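PDB 3U99: diheme cytochrome c from Shewanella baltica, which probably carries electrons between redox partners, using two covalently bound c-type hemes whose irons each have two axial histidines. Local coordinates for residues 89-92 and 96-99; 123-126 and 132-135; 34-39 and 63-68. One frame throughout, in Å; residues are numbered along the deposited sequence.

Interaction 1 of 3, residues 89-92 and 96-99; sequences QKIT and FFIR. With HEC (heme c), chain C.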
loop_
_atom_site.group_PDB
_atom_site.type_symbol
_atom_site.label_atom_id
_atom_site.label_comp_id
_atom_site.label_asym_id
_atom_site.label_seq_id
_atom_site.Cartn_x
_atom_site.Cartn_y
_atom_site.Cartn_z
ATOM N N GLN A 89 9.582 -6.671 -2.922
ATOM C CA GLN A 89 9.164 -5.680 -3.876
ATOM C C GLN A 89 8.008 -4.823 -3.323
ATOM O O GLN A 89 7.173 -5.236 -2.548
ATOM C CB GLN A 89 8.685 -6.335 -5.168
ATOM C CG GLN A 89 9.711 -7.154 -5.892
ATOM C CD GLN A 89 9.253 -7.820 -7.169
ATOM O OE1 GLN A 89 10.017 -8.684 -7.682
ATOM N NE2 GLN A 89 8.076 -7.449 -7.675
ATOM N N LYS A 90 7.987 -3.602 -3.831
ATOM C CA LYS A 90 6.935 -2.680 -3.512
ATOM C C LYS A 90 5.748 -2.769 -4.461
ATOM O O LYS A 90 5.882 -3.167 -5.602
ATOM C CB LYS A 90 7.585 -1.309 -3.627
ATOM C CG LYS A 90 8.725 -1.108 -2.649
ATOM C CD LYS A 90 9.148 0.353 -2.757
ATOM C CE LYS A 90 10.186 0.761 -1.737
ATOM N NZ LYS A 90 10.562 2.218 -1.911
ATOM N N ILE A 91 4.566 -2.362 -4.021
ATOM C CA ILE A 91 3.414 -2.199 -4.929
ATOM C C ILE A 91 3.758 -1.238 -6.056
ATOM O O ILE A 91 3.392 -1.469 -7.188
ATOM C CB ILE A 91 2.198 -1.753 -4.146
ATOM C CG1 ILE A 91 1.773 -2.826 -3.132
ATOM C CG2 ILE A 91 1.047 -1.481 -5.086
ATOM C CD1 ILE A 91 0.842 -2.318 -2.031
ATOM N N THR A 92 4.439 -0.167 -5.696
ATOM C CA THR A 92 4.729 0.908 -6.673
ATOM C C THR A 92 5.764 0.458 -7.693
ATOM O O THR A 92 6.044 1.247 -8.618
ATOM C CB THR A 92 5.186 2.185 -5.954
ATOM O OG1 THR A 92 6.258 1.835 -5.072
ATOM C CG2 THR A 92 4.038 2.782 -5.137
ATOM N N PHE A 96 1.551 -3.281 -13.085
ATOM C CA PHE A 96 0.184 -2.746 -13.189
ATOM C C PHE A 96 0.133 -1.309 -12.608
ATOM O O PHE A 96 -0.549 -0.453 -13.115
ATOM C CB PHE A 96 -0.869 -3.639 -12.473
ATOM C CG PHE A 96 -0.996 -3.374 -10.935
ATOM C CD1 PHE A 96 -1.866 -2.445 -10.431
ATOM C CD2 PHE A 96 -0.216 -4.079 -10.026
ATOM C CE1 PHE A 96 -1.964 -2.244 -9.018
ATOM C CE2 PHE A 96 -0.307 -3.835 -8.619
ATOM C CZ PHE A 96 -1.159 -2.913 -8.155
ATOM N N PHE A 97 0.924 -1.099 -11.586
ATOM C CA PHE A 97 0.895 0.176 -10.911
ATOM C C PHE A 97 1.554 1.194 -11.840
ATOM O O PHE A 97 1.055 2.262 -12.038
ATOM C CB PHE A 97 1.709 0.129 -9.605
ATOM C CG PHE A 97 1.761 1.447 -8.956
ATOM C CD1 PHE A 97 0.717 1.827 -8.114
ATOM C CD2 PHE A 97 2.744 2.354 -9.248
ATOM C CE1 PHE A 97 0.715 3.091 -7.582
ATOM C CE2 PHE A 97 2.698 3.632 -8.715
ATOM C CZ PHE A 97 1.682 3.990 -7.885
ATOM N N ILE A 98 2.753 0.851 -12.360
ATOM C CA ILE A 98 3.525 1.794 -13.181
ATOM C C ILE A 98 2.669 2.175 -14.366
ATOM O O ILE A 98 2.588 3.336 -14.766
ATOM C CB ILE A 98 4.883 1.163 -13.527
ATOM C CG1 ILE A 98 5.729 0.944 -12.297
ATOM C CG2 ILE A 98 5.620 2.040 -14.563
ATOM C CD1 ILE A 98 6.901 0.040 -12.499
ATOM N N ARG A 99 1.929 1.408 -15.111
ATOM C CA ARG A 99 1.131 1.558 -16.160
ATOM C C ARG A 99 -0.030 2.534 -15.861
ATOM O O ARG A 99 -0.337 3.370 -16.663
ATOM C CB ARG A 99 0.588 0.232 -16.675
ATOM C CG ARG A 99 -0.302 0.325 -17.883
ATOM C CD ARG A 99 -0.615 -1.132 -18.340
ATOM N NE ARG A 99 -1.369 -1.772 -17.267
ATOM C CZ ARG A 99 -0.931 -2.703 -16.387
ATOM N NH1 ARG A 99 0.267 -3.267 -16.432
ATOM N NH2 ARG A 99 -1.720 -3.132 -15.406
HETATM FE FE HEC C . 5.312 -1.026 5.476
HETATM C CHA HEC C . 6.428 0.336 2.626
HETATM C CHB HEC C . 3.606 -3.386 3.722
HETATM C CHC HEC C . 4.092 -2.268 8.362
HETATM C CHD HEC C . 7.169 1.219 7.229
HETATM N NA HEC C . 5.057 -1.455 3.527
HETATM C C1A HEC C . 5.588 -0.737 2.467
HETATM C C2A HEC C . 5.103 -1.290 1.214
HETATM C C3A HEC C . 4.294 -2.324 1.543
HETATM C C4A HEC C . 4.313 -2.434 2.994
HETATM C CMA HEC C . 3.566 -3.241 0.599
HETATM C CAA HEC C . 5.486 -0.765 -0.113
HETATM C CBA HEC C . 4.676 0.455 -0.503
HETATM C CGA HEC C . 4.980 0.842 -1.951
HETATM O O1A HEC C . 4.561 0.071 -2.856
HETATM O O2A HEC C . 5.640 1.864 -2.220
HETATM N NB HEC C . 4.092 -2.567 5.950
HETATM C C1B HEC C . 3.509 -3.460 5.082
HETATM C C2B HEC C . 2.862 -4.493 5.861
HETATM C C3B HEC C . 3.004 -4.191 7.163
HETATM C C4B HEC C . 3.742 -2.981 7.227
HETATM C CMB HEC C . 2.145 -5.671 5.213
HETATM C CAB HEC C . 2.563 -4.947 8.415
HETATM C CBB HEC C . 3.266 -6.318 8.473
HETATM N NC HEC C . 5.548 -0.596 7.421
HETATM C C1C HEC C . 4.916 -1.172 8.466
HETATM C C2C HEC C . 5.249 -0.577 9.713
HETATM C C3C HEC C . 6.114 0.407 9.387
HETATM C C4C HEC C . 6.344 0.375 7.993
HETATM C CMC HEC C . 4.614 -0.940 11.064
HETATM C CAC HEC C . 6.734 1.406 10.337
HETATM C CBC HEC C . 7.540 0.842 11.494
HETATM N ND HEC C . 6.591 0.432 5.006
HETATM C C1D HEC C . 7.279 1.211 5.886
HETATM C C2D HEC C . 8.127 2.157 5.138
HETATM C C3D HEC C . 7.918 1.921 3.833
HETATM C C4D HEC C . 6.923 0.871 3.780
HETATM C CMD HEC C . 9.165 3.092 5.713
HETATM C CAD HEC C . 8.580 2.632 2.700
HETATM C CBD HEC C . 7.751 3.861 2.193
HETATM C CGD HEC C . 8.569 4.617 1.150
HETATM O O1D HEC C . 7.906 5.779 0.938
HETATM O O2D HEC C . 9.159 3.840 0.261
#
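T92 lies over one face of the F97 ring, its CA 3.9 Å from the ring centroid and 26° off the normal, a CH-pi contact displaced toward the CD2 rim. T92 CG2 extends the cover to the far end of the ring, 3.8 Å from F97 CZ. The phenylalanine ring reaches back to the loop and lies under T92 because its CG stands anti to the backbone N (chi1 176°). F97 CB packs separately against the carbonyl O of I91. I91 sends its two branches different ways: CG2 touches F96 CZ at 4.0 Å, while CD1 turns off to the heme methyl CMA of chain C. No hydrogen bond joins the two segments; K90 and T92 turn polar atoms to the propionates of that heme. T92 N donates to propionate oxygen O1A at 2.9 Å. With chi1 at 52°, T92 OG1 sits between its own N and carbonyl carbon, 2.9 Å from O2A. The extended chain of K90 carries NZ to O2D of the other propionate, 3.1 Å away. F97 also stacks with H101 of its own helix, an axial ligand of the second heme, and meets F118 of a later loop edge-to-face. The contact thus joins the propionate-binding loop of one heme to the axial-ligand helix of the other in a diheme cytochrome c.

Interaction 2 of 3, residues 123-126 and 132-135; sequences NCHN and IFDE. With HEC (heme c), chain B.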
loop_
_atom_site.group_PDB
_atom_site.type_symbol
_atom_site.label_atom_id
_atom_site.label_comp_id
_atom_site.label_asym_id
_atom_site.label_seq_id
_atom_site.Cartn_x
_atom_site.Cartn_y
_atom_site.Cartn_z
ATOM N N ASN A 123 -3.009 9.688 0.052
ATOM C CA ASN A 123 -2.884 11.140 -0.154
ATOM C C ASN A 123 -3.688 11.545 -1.365
ATOM O O ASN A 123 -4.151 12.681 -1.382
ATOM C CB ASN A 123 -1.412 11.486 -0.355
ATOM C CG ASN A 123 -0.607 11.494 0.910
ATOM O OD1 ASN A 123 -1.107 11.563 2.028
ATOM N ND2 ASN A 123 0.717 11.371 0.718
ATOM N N CYS A 124 -3.887 10.710 -2.339
ATOM C CA CYS A 124 -4.570 11.006 -3.584
ATOM C C CYS A 124 -5.904 10.259 -3.703
ATOM O O CYS A 124 -6.868 10.763 -4.267
ATOM C CB CYS A 124 -3.697 10.651 -4.782
ATOM S SG CYS A 124 -2.120 11.522 -4.823
ATOM N N HIS A 125 -5.919 9.027 -3.237
ATOM C CA HIS A 125 -7.071 8.142 -3.245
ATOM C C HIS A 125 -7.555 8.099 -1.825
ATOM O O HIS A 125 -7.094 7.285 -1.004
ATOM C CB HIS A 125 -6.688 6.764 -3.733
ATOM C CG HIS A 125 -6.080 6.613 -5.078
ATOM N ND1 HIS A 125 -6.854 6.555 -6.219
ATOM C CD2 HIS A 125 -4.810 6.420 -5.482
ATOM C CE1 HIS A 125 -6.045 6.347 -7.241
ATOM N NE2 HIS A 125 -4.786 6.250 -6.851
ATOM N N ASN A 126 -8.442 9.032 -1.478
ATOM C CA ASN A 126 -8.766 9.199 -0.046
ATOM C C ASN A 126 -9.266 7.895 0.638
ATOM O O ASN A 126 -9.024 7.715 1.801
ATOM C CB ASN A 126 -9.509 10.507 0.153
ATOM C CG ASN A 126 -8.725 11.682 -0.143
ATOM O OD1 ASN A 126 -9.277 12.592 -0.758
ATOM N ND2 ASN A 126 -7.422 11.815 0.329
ATOM N N ILE A 132 -10.794 1.672 -2.653
ATOM C CA ILE A 132 -11.350 2.503 -3.699
ATOM C C ILE A 132 -10.234 3.370 -4.293
ATOM O O ILE A 132 -9.694 4.267 -3.642
ATOM C CB ILE A 132 -12.485 3.362 -3.127
ATOM C CG1 ILE A 132 -13.647 2.508 -2.648
ATOM C CG2 ILE A 132 -12.989 4.326 -4.171
ATOM C CD1 ILE A 132 -14.738 3.270 -1.892
ATOM N N PHE A 133 -9.903 3.035 -5.539
ATOM C CA PHE A 133 -8.867 3.770 -6.272
ATOM C C PHE A 133 -9.383 4.443 -7.515
ATOM O O PHE A 133 -8.586 4.967 -8.300
ATOM C CB PHE A 133 -7.708 2.798 -6.647
ATOM C CG PHE A 133 -7.015 2.193 -5.447
ATOM C CD1 PHE A 133 -6.019 2.895 -4.793
ATOM C CD2 PHE A 133 -7.337 0.964 -4.934
ATOM C CE1 PHE A 133 -5.381 2.361 -3.679
ATOM C CE2 PHE A 133 -6.709 0.451 -3.822
ATOM C CZ PHE A 133 -5.722 1.128 -3.166
ATOM N N ASP A 134 -10.648 4.502 -7.719
ATOM C CA ASP A 134 -11.230 4.995 -8.956
ATOM C C ASP A 134 -10.717 6.375 -9.358
ATOM O O ASP A 134 -10.684 7.313 -8.578
ATOM C CB ASP A 134 -12.738 5.039 -8.812
ATOM C CG ASP A 134 -13.336 3.635 -8.571
ATOM O OD1 ASP A 134 -14.093 3.100 -9.420
ATOM O OD2 ASP A 134 -13.098 3.085 -7.469
ATOM N N GLU A 135 -10.341 6.489 -10.623
ATOM C CA GLU A 135 -9.813 7.722 -11.189
ATOM C C GLU A 135 -10.751 8.882 -10.983
ATOM O O GLU A 135 -10.290 10.023 -10.795
ATOM C CB GLU A 135 -9.469 7.600 -12.681
ATOM C CG GLU A 135 -10.626 6.975 -13.429
ATOM C CD GLU A 135 -11.087 7.808 -14.593
ATOM O OE1 GLU A 135 -10.221 7.715 -15.519
ATOM O OE2 GLU A 135 -12.174 8.427 -14.559
HETATM FE FE HEC B . -3.220 5.831 -8.056
HETATM C CHA HEC B . -5.162 5.680 -10.834
HETATM C CHB HEC B . -3.832 2.572 -7.426
HETATM C CHC HEC B . -1.002 5.972 -5.418
HETATM C CHD HEC B . -2.885 9.165 -8.522
HETATM N NA HEC B . -4.335 4.413 -8.911
HETATM C C1A HEC B . -5.067 4.502 -10.056
HETATM C C2A HEC B . -5.757 3.278 -10.347
HETATM C C3A HEC B . -5.385 2.409 -9.390
HETATM C C4A HEC B . -4.475 3.110 -8.490
HETATM C CMA HEC B . -5.827 0.959 -9.195
HETATM C CAA HEC B . -6.735 3.053 -11.467
HETATM C CBA HEC B . -8.036 3.751 -11.108
HETATM C CGA HEC B . -9.144 3.690 -12.143
HETATM O O1A HEC B . -9.032 2.774 -13.020
HETATM O O2A HEC B . -10.201 4.323 -12.084
HETATM N NB HEC B . -2.558 4.490 -6.695
HETATM C C1B HEC B . -2.917 3.147 -6.606
HETATM C C2B HEC B . -2.227 2.588 -5.511
HETATM C C3B HEC B . -1.425 3.527 -5.000
HETATM C C4B HEC B . -1.645 4.740 -5.706
HETATM C CMB HEC B . -2.451 1.118 -5.095
HETATM C CAB HEC B . -0.509 3.488 -3.760
HETATM C CBB HEC B . 0.491 2.248 -3.790
HETATM N NC HEC B . -2.129 7.277 -7.160
HETATM C C1C HEC B . -1.318 7.139 -6.111
HETATM C C2C HEC B . -0.807 8.375 -5.647
HETATM C C3C HEC B . -1.381 9.291 -6.521
HETATM C C4C HEC B . -2.203 8.611 -7.432
HETATM C CMC HEC B . 0.040 8.621 -4.432
HETATM C CAC HEC B . -1.274 10.799 -6.451
HETATM C CBC HEC B . 0.128 11.368 -6.677
HETATM N ND HEC B . -3.860 7.157 -9.429
HETATM C C1D HEC B . -3.599 8.489 -9.416
HETATM C C2D HEC B . -4.176 9.099 -10.583
HETATM C C3D HEC B . -4.756 8.119 -11.320
HETATM C C4D HEC B . -4.574 6.887 -10.520
HETATM C CMD HEC B . -4.078 10.566 -10.923
HETATM C CAD HEC B . -5.482 8.300 -12.637
HETATM C CBD HEC B . -4.385 8.348 -13.752
HETATM C CGD HEC B . -4.886 8.868 -15.096
HETATM O O1D HEC B . -6.063 8.176 -15.263
HETATM O O2D HEC B . -3.924 8.989 -15.999
HETATM O O HOH W 1 -9.558 7.297 -5.870
#
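The imidazole of H125 takes the edge of the F133 ring on one face, a T-shaped pair with centroids 5.2 Å apart and planes at 74°; F133 CD1 stands above it, displaced toward the rim, and F133 CB adds a CH-pi contact over the ring. At the imidazole's edge, in its plane, lie the heme meso carbon CHA and a water; H125 CD2 in turn lies in the plane of the F133 ring, at its edge. This is the c-type heme-attachment site of the second heme, where C124 and H125 close the CXXCH motif begun by C121. C124 SG is bonded covalently to the heme's CAC. H125 NE2 binds the heme FE at 2.0 Å, with H101 as the other axial ligand. F133 lies close to the porphyrin on the H125 side, its CD1 over CHB at 3.4 Å and its CE1 over the methyl CMB. CG of F133 is anti to its carbonyl carbon (chi1 -62°), which lays the ring beside the histidine and over the rim of the heme face. The backbone of 132-135 also reaches the heme: E135 N donates to propionate oxygen O2A at 2.6 Å, nearly straight at 167°. ND1 of H125 approaches F133 O at a poor angle and instead gives its proton to the water at 2.8 Å, which in turn donates to D134 O at 2.9 Å.

Interaction 3 of 3, residues 34-39 and 63-68; sequences DKWRAI and EYLVQH. With HEC (heme c), chain C.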
loop_
_atom_site.group_PDB
_atom_site.type_symbol
_atom_site.label_atom_id
_atom_site.label_comp_id
_atom_site.label_asym_id
_atom_site.label_seq_id
_atom_site.Cartn_x
_atom_site.Cartn_y
_atom_site.Cartn_z
ATOM N N ASP A 34 3.159 -14.628 -3.112
ATOM C CA ASP A 34 4.589 -14.772 -2.906
ATOM C C ASP A 34 5.239 -13.434 -2.613
ATOM O O ASP A 34 6.227 -13.364 -1.878
ATOM C CB ASP A 34 5.251 -15.383 -4.119
ATOM C CG ASP A 34 5.066 -14.670 -5.419
ATOM O OD1 ASP A 34 5.943 -14.758 -6.301
ATOM O OD2 ASP A 34 4.073 -14.010 -5.667
ATOM N N LYS A 35 4.669 -12.357 -3.183
ATOM C CA LYS A 35 5.219 -11.058 -2.887
ATOM C C LYS A 35 4.876 -10.602 -1.480
ATOM O O LYS A 35 5.692 -9.963 -0.794
ATOM C CB LYS A 35 4.766 -10.087 -3.986
ATOM C CG LYS A 35 5.444 -10.453 -5.276
ATOM C CD LYS A 35 5.253 -9.554 -6.465
ATOM C CE LYS A 35 6.082 -10.094 -7.628
ATOM N NZ LYS A 35 5.380 -10.148 -8.915
ATOM N N TRP A 36 3.717 -10.944 -0.939
ATOM C CA TRP A 36 3.446 -10.672 0.480
ATOM C C TRP A 36 4.392 -11.504 1.375
ATOM O O TRP A 36 4.901 -10.969 2.371
ATOM C CB TRP A 36 2.011 -10.990 0.824
ATOM C CG TRP A 36 1.017 -9.944 0.386
ATOM C CD1 TRP A 36 -0.071 -10.190 -0.375
ATOM C CD2 TRP A 36 1.052 -8.555 0.686
ATOM N NE1 TRP A 36 -0.749 -9.014 -0.579
ATOM C CE2 TRP A 36 -0.073 -8.004 0.080
ATOM C CE3 TRP A 36 1.876 -7.721 1.414
ATOM C CZ2 TRP A 36 -0.395 -6.638 0.152
ATOM C CZ3 TRP A 36 1.573 -6.393 1.504
ATOM C CH2 TRP A 36 0.442 -5.847 0.875
ATOM N N ARG A 37 4.627 -12.763 1.050
ATOM C CA ARG A 37 5.510 -13.557 1.890
ATOM C C ARG A 37 6.924 -13.002 1.905
ATOM O O ARG A 37 7.613 -13.080 2.914
ATOM C CB ARG A 37 5.511 -14.997 1.371
ATOM C CG ARG A 37 4.252 -15.788 1.683
ATOM C CD ARG A 37 4.464 -17.286 1.490
ATOM N NE ARG A 37 4.604 -17.620 0.072
ATOM C CZ ARG A 37 3.656 -17.998 -0.766
ATOM N NH1 ARG A 37 2.381 -18.135 -0.379
ATOM N NH2 ARG A 37 3.927 -18.268 -2.039
ATOM N N ALA A 38 7.347 -12.422 0.752
ATOM C CA ALA A 38 8.689 -11.843 0.744
ATOM C C ALA A 38 8.757 -10.691 1.725
ATOM O O ALA A 38 9.795 -10.421 2.340
ATOM C CB ALA A 38 9.002 -11.440 -0.685
ATOM N N ILE A 39 7.681 -9.941 1.933
ATOM C CA ILE A 39 7.643 -8.850 2.901
ATOM C C ILE A 39 7.564 -9.340 4.310
ATOM O O ILE A 39 8.324 -8.917 5.190
ATOM C CB ILE A 39 6.460 -7.896 2.526
ATOM C CG1 ILE A 39 6.762 -7.161 1.230
ATOM C CG2 ILE A 39 6.183 -6.933 3.668
ATOM C CD1 ILE A 39 5.702 -6.298 0.618
ATOM N N GLU A 63 -0.786 -15.041 7.099
ATOM C CA GLU A 63 -1.860 -15.909 6.675
ATOM C C GLU A 63 -3.031 -15.096 6.081
ATOM O O GLU A 63 -3.606 -15.501 5.056
ATOM C CB GLU A 63 -2.307 -16.738 7.874
ATOM C CG GLU A 63 -1.340 -17.831 8.290
ATOM C CD GLU A 63 -1.522 -19.026 7.364
ATOM O OE1 GLU A 63 -1.970 -18.846 6.213
ATOM O OE2 GLU A 63 -1.258 -20.169 7.815
ATOM N N TYR A 64 -3.343 -13.967 6.640
ATOM C CA TYR A 64 -4.382 -13.074 6.136
ATOM C C TYR A 64 -3.988 -12.633 4.719
ATOM O O TYR A 64 -4.786 -12.668 3.789
ATOM C CB TYR A 64 -4.561 -11.868 7.119
ATOM C CG TYR A 64 -5.495 -10.897 6.411
ATOM C CD1 TYR A 64 -6.858 -11.104 6.305
ATOM C CD2 TYR A 64 -4.991 -9.744 5.807
ATOM C CE1 TYR A 64 -7.691 -10.181 5.630
ATOM C CE2 TYR A 64 -5.781 -8.859 5.095
ATOM C CZ TYR A 64 -7.144 -9.080 5.013
ATOM O OH TYR A 64 -7.904 -8.217 4.316
ATOM N N LEU A 65 -2.761 -12.133 4.542
ATOM C CA LEU A 65 -2.345 -11.574 3.269
ATOM C C LEU A 65 -2.305 -12.638 2.211
ATOM O O LEU A 65 -2.715 -12.376 1.089
ATOM C CB LEU A 65 -0.977 -10.900 3.460
ATOM C CG LEU A 65 -0.987 -9.572 4.220
ATOM C CD1 LEU A 65 0.436 -9.123 4.576
ATOM C CD2 LEU A 65 -1.645 -8.483 3.408
ATOM N N VAL A 66 -1.772 -13.815 2.534
ATOM C CA VAL A 66 -1.705 -14.878 1.546
ATOM C C VAL A 66 -3.086 -15.290 1.105
ATOM O O VAL A 66 -3.355 -15.461 -0.087
ATOM C CB VAL A 66 -0.888 -16.032 2.128
ATOM C CG1 VAL A 66 -1.120 -17.270 1.254
ATOM C CG2 VAL A 66 0.595 -15.674 2.209
ATOM N N GLN A 67 -3.994 -15.481 2.052
ATOM C CA GLN A 67 -5.345 -15.933 1.704
ATOM C C GLN A 67 -6.095 -14.962 0.825
ATOM O O GLN A 67 -6.843 -15.361 -0.051
ATOM C CB GLN A 67 -6.087 -16.194 3.020
ATOM C CG GLN A 67 -7.499 -16.627 2.805
ATOM C CD GLN A 67 -7.573 -18.032 2.181
ATOM O OE1 GLN A 67 -6.746 -18.894 2.459
ATOM N NE2 GLN A 67 -8.571 -18.265 1.311
ATOM N N HIS A 68 -5.900 -13.663 1.048
ATOM C CA HIS A 68 -6.667 -12.607 0.392
ATOM C C HIS A 68 -5.870 -11.872 -0.663
ATOM O O HIS A 68 -6.306 -10.848 -1.188
ATOM C CB HIS A 68 -7.174 -11.609 1.444
ATOM C CG HIS A 68 -8.052 -12.292 2.422
ATOM N ND1 HIS A 68 -7.636 -12.860 3.578
ATOM C CD2 HIS A 68 -9.378 -12.503 2.360
ATOM C CE1 HIS A 68 -8.672 -13.427 4.255
ATOM N NE2 HIS A 68 -9.719 -13.199 3.502
HETATM FE FE HEC C . 5.312 -1.026 5.476
HETATM C CHA HEC C . 6.428 0.336 2.626
HETATM C CHB HEC C . 3.606 -3.386 3.722
HETATM C CHC HEC C . 4.092 -2.268 8.362
HETATM C CHD HEC C . 7.169 1.219 7.229
HETATM N NA HEC C . 5.057 -1.455 3.527
HETATM C C1A HEC C . 5.588 -0.737 2.467
HETATM C C2A HEC C . 5.103 -1.290 1.214
HETATM C C3A HEC C . 4.294 -2.324 1.543
HETATM C C4A HEC C . 4.313 -2.434 2.994
HETATM C CMA HEC C . 3.566 -3.241 0.599
HETATM C CAA HEC C . 5.486 -0.765 -0.113
HETATM C CBA HEC C . 4.676 0.455 -0.503
HETATM C CGA HEC C . 4.980 0.842 -1.951
HETATM O O1A HEC C . 4.561 0.071 -2.856
HETATM O O2A HEC C . 5.640 1.864 -2.220
HETATM N NB HEC C . 4.092 -2.567 5.950
HETATM C C1B HEC C . 3.509 -3.460 5.082
HETATM C C2B HEC C . 2.862 -4.493 5.861
HETATM C C3B HEC C . 3.004 -4.191 7.163
HETATM C C4B HEC C . 3.742 -2.981 7.227
HETATM C CMB HEC C . 2.145 -5.671 5.213
HETATM C CAB HEC C . 2.563 -4.947 8.415
HETATM C CBB HEC C . 3.266 -6.318 8.473
HETATM N NC HEC C . 5.548 -0.596 7.421
HETATM C C1C HEC C . 4.916 -1.172 8.466
HETATM C C2C HEC C . 5.249 -0.577 9.713
HETATM C C3C HEC C . 6.114 0.407 9.387
HETATM C C4C HEC C . 6.344 0.375 7.993
HETATM C CMC HEC C . 4.614 -0.940 11.064
HETATM C CAC HEC C . 6.734 1.406 10.337
HETATM C CBC HEC C . 7.540 0.842 11.494
HETATM N ND HEC C . 6.591 0.432 5.006
HETATM C C1D HEC C . 7.279 1.211 5.886
HETATM C C2D HEC C . 8.127 2.157 5.138
HETATM C C3D HEC C . 7.918 1.921 3.833
HETATM C C4D HEC C . 6.923 0.871 3.780
HETATM C CMD HEC C . 9.165 3.092 5.713
HETATM C CAD HEC C . 8.580 2.632 2.700
HETATM C CBD HEC C . 7.751 3.861 2.193
HETATM C CGD HEC C . 8.569 4.617 1.150
HETATM O O1D HEC C . 7.906 5.779 0.938
HETATM O O2D HEC C . 9.159 3.840 0.261
#
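Helix 33-40 and the end of helix 55-67 approach most closely at W36 and L65, whose CA atoms are 6.5 Å apart. L65 points its CD2 methyl at one face of the indole, 3.8 Å from the centroid of the six-membered ring and only 13° off the normal, a CH-pi contact almost over the ring centre. Its other branch, CD1, rests against W36 CE3 at 3.7 Å and also reaches the heme methyl CMB. W36 CG lies anti to the carbonyl carbon (chi1 -78°), and the indole extends from there to bring CZ3 within 3.8 Å of the same CMB; NE1 donates a hydrogen bond to A28 O. With an alanine here instead of W36, L65 CD2 would probably face a gap and A28 O lose its indole donor. Toward the surface, R37 lays CG against V66 CG2 at 3.7 Å. I39 CD1 packs on heme methyl CMA. Two helices packed through an aromatic-aliphatic pair here form part of the hydrophobic wall of the first heme's pocket in this cytochrome c fold.

Interactions 1 and 3 border the same heme: 34-39 and 63-68 meet its methyls CMA and CMB, while 89-92 binds its propionates and adds I91 to CMA. The two touch directly, Q89 packing on K35 and I39. Interaction 2 belongs to the other heme, yet the helix of 96-99 leads to that heme's second axial histidine, so interaction 1 stands between the two sites. Interaction 2 is buried and combines metal, thioether, water and ring contacts; the other two are partly buried, with a buried aromatic ring in each and an exposed residue, I98 or R37, at the margin. Interactions 2 and 3 lie on opposite sides of the chain's centre, about 23 Å apart between centres.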